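PDB 1U0K: gene product PA4716 from Pseudomonas aeruginosa, which is of unknown function but is probably an isomerase, perhaps an epimerase, of the PhzF type. Local coordinates for residues A[164-177]-A[194-208]. Numbering follows the deposited sequence.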
# COMPACT_ATOMS: atom_id res chain seq x y z
N LEU A 164 2.92 15.85 -15.65
CA LEU A 164 1.99 15.91 -14.53
C LEU A 164 2.27 17.20 -13.75
O LEU A 164 3.32 17.31 -13.12
CB LEU A 164 2.19 14.68 -13.64
CG LEU A 164 1.28 14.50 -12.43
CD1 LEU A 164 -0.19 14.40 -12.82
CD2 LEU A 164 1.71 13.26 -11.65
N PRO A 165 1.36 18.16 -13.80
CA PRO A 165 1.59 19.46 -13.15
C PRO A 165 1.53 19.44 -11.62
O PRO A 165 0.53 19.01 -11.04
CB PRO A 165 0.48 20.35 -13.72
CG PRO A 165 -0.61 19.41 -14.11
CD PRO A 165 0.04 18.11 -14.46
N TYR A 166 2.59 19.91 -10.99
CA TYR A 166 2.65 20.09 -9.55
C TYR A 166 2.62 21.56 -9.21
O TYR A 166 3.26 22.35 -9.87
CB TYR A 166 3.94 19.51 -8.99
CG TYR A 166 4.00 18.00 -9.02
CD1 TYR A 166 4.40 17.33 -10.16
CD2 TYR A 166 3.63 17.26 -7.90
CE1 TYR A 166 4.46 15.94 -10.20
CE2 TYR A 166 3.68 15.87 -7.93
CZ TYR A 166 4.09 15.22 -9.08
OH TYR A 166 4.14 13.85 -9.12
N LEU A 167 1.86 21.92 -8.19
CA LEU A 167 2.04 23.21 -7.53
C LEU A 167 3.24 23.03 -6.61
O LEU A 167 3.18 22.30 -5.64
CB LEU A 167 0.80 23.58 -6.71
CG LEU A 167 0.46 25.03 -6.36
CD1 LEU A 167 -0.10 25.13 -4.94
CD2 LEU A 167 1.61 26.02 -6.59
N LEU A 168 4.36 23.67 -6.96
CA LEU A 168 5.53 23.69 -6.09
C LEU A 168 5.32 24.80 -5.06
O LEU A 168 5.07 25.95 -5.43
CB LEU A 168 6.80 23.92 -6.91
CG LEU A 168 7.04 22.98 -8.09
CD1 LEU A 168 8.38 23.28 -8.73
CD2 LEU A 168 6.96 21.51 -7.65
N LEU A 169 5.38 24.42 -3.79
CA LEU A 169 5.11 25.33 -2.68
C LEU A 169 6.36 25.46 -1.83
O LEU A 169 6.60 24.63 -0.97
CB LEU A 169 3.97 24.78 -1.83
CG LEU A 169 3.37 25.77 -0.83
CD1 LEU A 169 2.61 26.88 -1.55
CD2 LEU A 169 2.47 25.05 0.16
N PRO A 170 7.20 26.47 -2.10
CA PRO A 170 8.43 26.66 -1.32
C PRO A 170 8.15 26.99 0.14
O PRO A 170 7.46 27.98 0.43
CB PRO A 170 9.13 27.80 -2.05
CG PRO A 170 8.54 27.83 -3.39
CD PRO A 170 7.09 27.46 -3.18
N VAL A 171 8.63 26.14 1.04
CA VAL A 171 8.50 26.31 2.48
C VAL A 171 9.87 26.18 3.14
O VAL A 171 10.83 25.76 2.50
CB VAL A 171 7.52 25.28 3.09
CG1 VAL A 171 6.12 25.49 2.53
CG2 VAL A 171 7.99 23.84 2.84
N THR A 172 9.95 26.52 4.43
CA THR A 172 11.21 26.42 5.17
C THR A 172 11.48 24.98 5.57
O THR A 172 10.55 24.19 5.71
CB THR A 172 11.19 27.29 6.46
OG1 THR A 172 10.12 26.87 7.31
CG2 THR A 172 10.90 28.74 6.18
N ALA A 173 12.75 24.66 5.77
CA ALA A 173 13.14 23.33 6.25
C ALA A 173 12.39 22.94 7.52
O ALA A 173 12.00 21.79 7.69
CB ALA A 173 14.65 23.28 6.50
N GLU A 174 12.19 23.91 8.42
CA GLU A 174 11.49 23.67 9.68
C GLU A 174 10.02 23.33 9.43
O GLU A 174 9.49 22.40 10.02
CB GLU A 174 11.60 24.91 10.57
CG GLU A 174 11.12 24.71 12.01
CD GLU A 174 10.64 26.01 12.66
OE1 GLU A 174 10.00 26.84 11.97
OE2 GLU A 174 10.90 26.20 13.87
N ALA A 175 9.39 24.10 8.55
CA ALA A 175 7.99 23.90 8.18
C ALA A 175 7.74 22.55 7.51
O ALA A 175 6.69 21.94 7.71
CB ALA A 175 7.53 25.03 7.27
N LEU A 176 8.71 22.08 6.74
CA LEU A 176 8.57 20.84 5.97
C LEU A 176 8.39 19.62 6.87
O LEU A 176 7.64 18.70 6.54
CB LEU A 176 9.79 20.64 5.07
CG LEU A 176 9.72 19.48 4.06
CD1 LEU A 176 8.62 19.73 3.04
CD2 LEU A 176 11.06 19.30 3.38
N GLY A 177 9.08 19.62 8.01
CA GLY A 177 9.04 18.51 8.95
C GLY A 177 7.75 18.36 9.73
O GLY A 177 7.48 17.28 10.26
N ALA A 194 -3.36 22.41 -11.65
CA ALA A 194 -2.39 21.53 -11.01
C ALA A 194 -3.06 20.26 -10.50
O ALA A 194 -4.22 20.28 -10.09
CB ALA A 194 -1.70 22.27 -9.86
N ALA A 195 -2.31 19.17 -10.53
CA ALA A 195 -2.80 17.86 -10.08
C ALA A 195 -2.45 17.56 -8.63
O ALA A 195 -3.26 16.97 -7.91
CB ALA A 195 -2.25 16.78 -10.98
N PHE A 196 -1.22 17.92 -8.22
CA PHE A 196 -0.73 17.64 -6.87
C PHE A 196 0.12 18.79 -6.34
O PHE A 196 0.65 19.57 -7.11
CB PHE A 196 0.15 16.40 -6.87
CG PHE A 196 -0.58 15.14 -7.23
CD1 PHE A 196 -0.50 14.63 -8.51
CD2 PHE A 196 -1.37 14.50 -6.28
CE1 PHE A 196 -1.19 13.47 -8.84
CE2 PHE A 196 -2.06 13.35 -6.61
CZ PHE A 196 -1.97 12.84 -7.89
N VAL A 197 0.26 18.83 -5.01
CA VAL A 197 1.15 19.77 -4.33
C VAL A 197 2.45 19.05 -3.98
O VAL A 197 2.44 17.90 -3.50
CB VAL A 197 0.53 20.29 -3.01
CG1 VAL A 197 1.55 21.15 -2.24
CG2 VAL A 197 -0.72 21.10 -3.27
N TYR A 198 3.57 19.73 -4.22
CA TYR A 198 4.89 19.26 -3.81
C TYR A 198 5.51 20.33 -2.90
O TYR A 198 5.82 21.44 -3.35
CB TYR A 198 5.77 19.01 -5.03
CG TYR A 198 7.03 18.22 -4.74
CD1 TYR A 198 7.04 16.83 -4.80
CD2 TYR A 198 8.22 18.86 -4.42
CE1 TYR A 198 8.20 16.10 -4.54
CE2 TYR A 198 9.38 18.14 -4.15
CZ TYR A 198 9.37 16.76 -4.21
OH TYR A 198 10.53 16.05 -3.93
N LEU A 199 5.66 20.01 -1.62
CA LEU A 199 6.31 20.92 -0.66
C LEU A 199 7.81 20.88 -0.88
O LEU A 199 8.39 19.81 -0.99
CB LEU A 199 6.00 20.53 0.78
CG LEU A 199 4.53 20.40 1.19
CD1 LEU A 199 4.42 20.12 2.68
CD2 LEU A 199 3.75 21.65 0.81
N LEU A 200 8.44 22.06 -0.92
CA LEU A 200 9.82 22.18 -1.36
C LEU A 200 10.64 23.11 -0.45
O LEU A 200 10.34 24.28 -0.35
CB LEU A 200 9.87 22.72 -2.79
CG LEU A 200 11.24 22.89 -3.45
CD1 LEU A 200 11.94 21.55 -3.56
CD2 LEU A 200 11.08 23.52 -4.82
N ASP A 201 11.66 22.54 0.19
CA ASP A 201 12.73 23.32 0.80
C ASP A 201 13.80 23.58 -0.27
O ASP A 201 14.56 22.68 -0.61
CB ASP A 201 13.30 22.54 1.99
CG ASP A 201 14.59 23.14 2.53
OD1 ASP A 201 14.87 24.32 2.26
OD2 ASP A 201 15.38 22.48 3.23
N VAL A 202 13.84 24.79 -0.81
CA VAL A 202 14.71 25.10 -1.95
C VAL A 202 16.20 25.12 -1.58
O VAL A 202 17.05 24.85 -2.43
CB VAL A 202 14.34 26.43 -2.65
CG1 VAL A 202 12.88 26.43 -3.07
CG2 VAL A 202 14.67 27.64 -1.78
N ASP A 203 16.50 25.44 -0.33
CA ASP A 203 17.89 25.53 0.13
C ASP A 203 18.47 24.14 0.36
O ASP A 203 19.58 23.84 -0.10
CB ASP A 203 18.00 26.35 1.42
CG ASP A 203 17.60 27.80 1.23
OD1 ASP A 203 17.77 28.35 0.12
OD2 ASP A 203 17.10 28.47 2.16
N GLY A 204 17.72 23.32 1.08
CA GLY A 204 18.08 21.94 1.33
C GLY A 204 17.78 21.00 0.17
O GLY A 204 18.18 19.83 0.22
N ARG A 205 17.11 21.50 -0.87
CA ARG A 205 16.72 20.71 -2.04
C ARG A 205 16.07 19.41 -1.62
O ARG A 205 16.45 18.32 -2.06
CB ARG A 205 17.94 20.45 -2.93
CG ARG A 205 18.53 21.72 -3.48
CD ARG A 205 19.78 21.51 -4.27
NE ARG A 205 20.31 22.77 -4.79
CZ ARG A 205 21.49 22.89 -5.39
NH1 ARG A 205 22.27 21.83 -5.56
NH2 ARG A 205 21.89 24.08 -5.83
N GLU A 206 15.09 19.53 -0.74
CA GLU A 206 14.36 18.40 -0.20
C GLU A 206 12.88 18.67 -0.36
O GLU A 206 12.43 19.81 -0.24
CB GLU A 206 14.69 18.20 1.27
CG GLU A 206 14.01 16.99 1.89
CD GLU A 206 14.58 16.65 3.25
OE1 GLU A 206 14.89 17.58 4.02
OE2 GLU A 206 14.75 15.45 3.55
N GLY A 207 12.12 17.61 -0.63
CA GLY A 207 10.69 17.76 -0.86
C GLY A 207 9.85 16.72 -0.16
O GLY A 207 10.35 15.72 0.36
N ARG A 208 8.55 16.99 -0.12
CA ARG A 208 7.57 16.06 0.41
C ARG A 208 6.31 16.11 -0.43
O ARG A 208 5.87 17.17 -0.85
CB ARG A 208 7.21 16.41 1.85
CG ARG A 208 8.30 16.08 2.85
CD ARG A 208 7.86 16.21 4.30
NE ARG A 208 7.10 15.06 4.76
CZ ARG A 208 6.70 14.86 6.02
NH1 ARG A 208 6.98 15.74 6.97
NH2 ARG A 208 6.01 13.78 6.32
O HOH W 1 12.02 26.92 0.30
O HOH W 2 4.77 16.05 9.21
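Leu176 and Arg208 meet where the short helix 173-177 packs on the hairpin of strands 196-201 and 206-208. CD1 of Leu176 comes within 3.6 Å of Leu199 CB because chi1 (-172°) swings CG away from the backbone N; the two side chains pass antiparallel, while CD2 reaches the CG methylene of Glu206. Arg208 lays its aliphatic part across the same leucine and bends at chi3 (79°), which carries NH1 to 3.1 Å from Leu176 O; the donor lies in the carbonyl plane, on a lone pair, and a water links NH1 to Gly177 O as well.

Strands 166-170 and 196-201 run parallel, their axes 4.5 Å apart at 26°. Leu167 spans Phe196 and Tyr198 with its N-H and C=O, and Leu169 does the same for Tyr198 and Leu200, so bonding alternates as in a regular parallel pair. On one face, the Tyr166 ring crosses Phe196 at an angle, CE2 lying 3.7 Å from Phe196 CB, and Leu168 CD2 approaches Tyr198 CB at 3.8 Å. On the other, Leu169 and Leu199 run alongside each other, their CD2 methyls 3.7 Å apart. Leu164 CD1 packs on Ala195 CB at 3.6 Å, and the Leu164 side chain lies about 6 Å from that of Glu48, a predicted active-site residue.

Residues 202-204 carry the chain round, and pairing resumes at a G1 beta bulge, Arg205 and Glu206 facing Asp201. Arg208 also forms a salt bridge with Glu217. Helix 222-234 covers the face bearing Leu168 and Tyr198, helix 186-192 places Leu189 against Leu167 and Val197 on the other, an arrangement consistent with the diaminopimelate-epimerase-like fold, and strand 158-161 pairs antiparallel with 166-170.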